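Ralf, proline/betaine transporter (Legionella pneumophila, PDB 4D7Q) probably acts as a guanine nucleotide exchange factor through its Legionella Sec7 domain, here fused to the capping domain of Rickettsia RalF. Local coordinates at residues S92-L97 with S191-K196. The protein carries 2 engineered substitutions. Sequence-based numbering, arbitrary orientation.
Sequences SFVEGL and SEIKAK. With GOL (glycerol), chain F.
Glu192, near the C-terminal end of helix 183-195, reaches across to the N-terminus of helix 93-102, where Ser92 is the N-cap. Its CB packs against Val94, 3.7 Å from CG1, the two side chains running alongside in opposite senses. CG lies anti to the carbonyl carbon (chi1 -65°), and CD continues anti to CB (chi2 -177°), carrying the carboxylate to the cap. OE1 accepts from Ser92 OG through its syn lone pair, at 2.5 Å. OE2 takes a hydrogen bond from O2 of a glycerol that was probably a crystallisation additive; that O2 in turn accepts from Val94 N at 3.2 Å, while glycerol O1 accepts from Phe93 N. Ser92 OG also accepts from Glu95 N (3.1 Å), and Ser92 N donates to Glu95 OE1 (3.0 Å), completing a capping box. Beyond these polar groups, Val94 CG2 meets Ile193 CG1 at 4.0 Å, and Phe198 and Leu189 add to the packing around Val94. Within the Sec7 part of the chimera, Glu192 thus takes the hydroxyl proton and orients OG as acceptor for Glu95 N; the partial positive charge of the helix N-terminus would favour this carboxylate and could offset some of its repulsion with that of Glu95.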
loop_
_atom_site.group_PDB
_atom_site.type_symbol
_atom_site.label_atom_id
_atom_site.label_comp_id
_atom_site.label_asym_id
_atom_site.label_seq_id
_atom_site.Cartn_x
_atom_site.Cartn_y
_atom_site.Cartn_z
ATOM N N SER A 92 19.236 5.935 -14.366
ATOM C CA SER A 92 19.483 6.794 -13.241
ATOM C C SER A 92 18.519 6.441 -12.111
ATOM O O SER A 92 17.562 5.792 -12.344
ATOM C CB SER A 92 19.349 8.238 -13.642
ATOM O OG SER A 92 18.047 8.643 -13.608
ATOM N N PHE A 93 18.828 6.855 -10.901
ATOM C CA PHE A 93 18.019 6.498 -9.766
ATOM C C PHE A 93 16.601 7.038 -9.964
ATOM O O PHE A 93 15.670 6.335 -9.863
ATOM C CB PHE A 93 18.625 6.976 -8.448
ATOM C CG PHE A 93 17.773 6.684 -7.268
ATOM C CD1 PHE A 93 17.844 5.483 -6.642
ATOM C CD2 PHE A 93 16.893 7.597 -6.801
ATOM C CE1 PHE A 93 17.044 5.195 -5.575
ATOM C CE2 PHE A 93 16.084 7.318 -5.741
ATOM C CZ PHE A 93 16.163 6.120 -5.118
ATOM N N VAL A 94 16.500 8.303 -10.296
ATOM C CA VAL A 94 15.214 8.983 -10.525
ATOM C C VAL A 94 14.431 8.323 -11.689
ATOM O O VAL A 94 13.240 8.056 -11.525
ATOM C CB VAL A 94 15.391 10.525 -10.695
ATOM C CG1 VAL A 94 14.067 11.216 -11.054
ATOM C CG2 VAL A 94 15.983 11.152 -9.444
ATOM N N GLU A 95 15.104 8.004 -12.827
ATOM C CA GLU A 95 14.449 7.335 -13.976
ATOM C C GLU A 95 13.865 5.981 -13.560
ATOM O O GLU A 95 12.743 5.671 -13.932
ATOM C CB GLU A 95 15.429 7.076 -15.147
ATOM C CG GLU A 95 15.911 8.294 -15.912
ATOM C CD GLU A 95 16.982 8.025 -16.963
ATOM O OE1 GLU A 95 17.832 7.120 -16.765
ATOM O OE2 GLU A 95 16.991 8.759 -17.978
ATOM N N GLY A 96 14.665 5.169 -12.863
ATOM C CA GLY A 96 14.281 3.835 -12.401
ATOM C C GLY A 96 13.098 3.877 -11.464
ATOM O O GLY A 96 12.135 3.132 -11.643
ATOM N N LEU A 97 13.151 4.794 -10.483
ATOM C CA LEU A 97 12.076 4.952 -9.514
ATOM C C LEU A 97 10.797 5.437 -10.194
ATOM O O LEU A 97 9.739 4.894 -9.918
ATOM C CB LEU A 97 12.496 5.867 -8.342
ATOM C CG LEU A 97 11.404 6.244 -7.322
ATOM C CD1 LEU A 97 10.996 5.031 -6.472
ATOM C CD2 LEU A 97 11.897 7.325 -6.414
ATOM N N SER A 191 18.132 17.777 -10.185
ATOM C CA SER A 191 17.886 18.188 -11.568
ATOM C C SER A 191 16.826 17.302 -12.246
ATOM O O SER A 191 15.933 17.822 -12.899
ATOM C CB SER A 191 19.191 18.158 -12.370
ATOM O OG SER A 191 18.939 18.557 -13.707
ATOM N N GLU A 192 16.899 15.973 -12.045
ATOM C CA GLU A 192 15.946 15.022 -12.635
ATOM C C GLU A 192 14.585 15.079 -11.966
ATOM O O GLU A 192 13.570 14.925 -12.645
ATOM C CB GLU A 192 16.491 13.609 -12.557
ATOM C CG GLU A 192 17.732 13.387 -13.391
ATOM C CD GLU A 192 18.183 11.950 -13.317
ATOM O OE1 GLU A 192 17.398 11.066 -13.718
ATOM O OE2 GLU A 192 19.286 11.701 -12.789
ATOM N N ILE A 193 14.553 15.307 -10.647
ATOM C CA ILE A 193 13.287 15.473 -9.902
ATOM C C ILE A 193 12.555 16.732 -10.447
ATOM O O ILE A 193 11.357 16.686 -10.761
ATOM C CB ILE A 193 13.570 15.576 -8.365
ATOM C CG1 ILE A 193 13.925 14.194 -7.781
ATOM C CG2 ILE A 193 12.406 16.192 -7.619
ATOM C CD1 ILE A 193 14.474 14.242 -6.285
ATOM N N LYS A 194 13.307 17.826 -10.574
ATOM C CA LYS A 194 12.806 19.112 -11.060
ATOM C C LYS A 194 12.320 19.094 -12.527
ATOM O O LYS A 194 11.326 19.750 -12.854
ATOM C CB LYS A 194 13.837 20.222 -10.783
ATOM C CG LYS A 194 13.209 21.598 -10.706
ATOM C CD LYS A 194 14.226 22.728 -10.605
ATOM C CE LYS A 194 13.620 24.066 -10.992
ATOM N NZ LYS A 194 12.464 24.459 -10.132
ATOM N N ALA A 195 12.989 18.314 -13.389
ATOM C CA ALA A 195 12.681 18.249 -14.825
ATOM C C ALA A 195 11.341 17.661 -15.211
ATOM O O ALA A 195 10.754 18.104 -16.197
ATOM C CB ALA A 195 13.786 17.512 -15.572
ATOM N N LYS A 196 10.873 16.642 -14.477
ATOM C CA LYS A 196 9.691 15.925 -14.884
ATOM C C LYS A 196 8.797 15.524 -13.712
ATOM O O LYS A 196 9.300 14.919 -12.760
ATOM C CB LYS A 196 10.166 14.670 -15.670
ATOM C CG LYS A 196 9.121 14.015 -16.570
ATOM C CD LYS A 196 9.743 12.894 -17.423
ATOM C CE LYS A 196 10.292 13.399 -18.742
ATOM N NZ LYS A 196 10.962 12.326 -19.525
HETATM C C1 GOL F . 21.220 9.058 -10.974
HETATM O O1 GOL F . 21.403 7.830 -10.346
HETATM C C2 GOL F . 20.289 9.889 -10.124
HETATM O O2 GOL F . 19.071 10.159 -10.750
HETATM C C3 GOL F . 20.948 11.163 -9.666
HETATM O O3 GOL F . 22.292 10.955 -9.375
#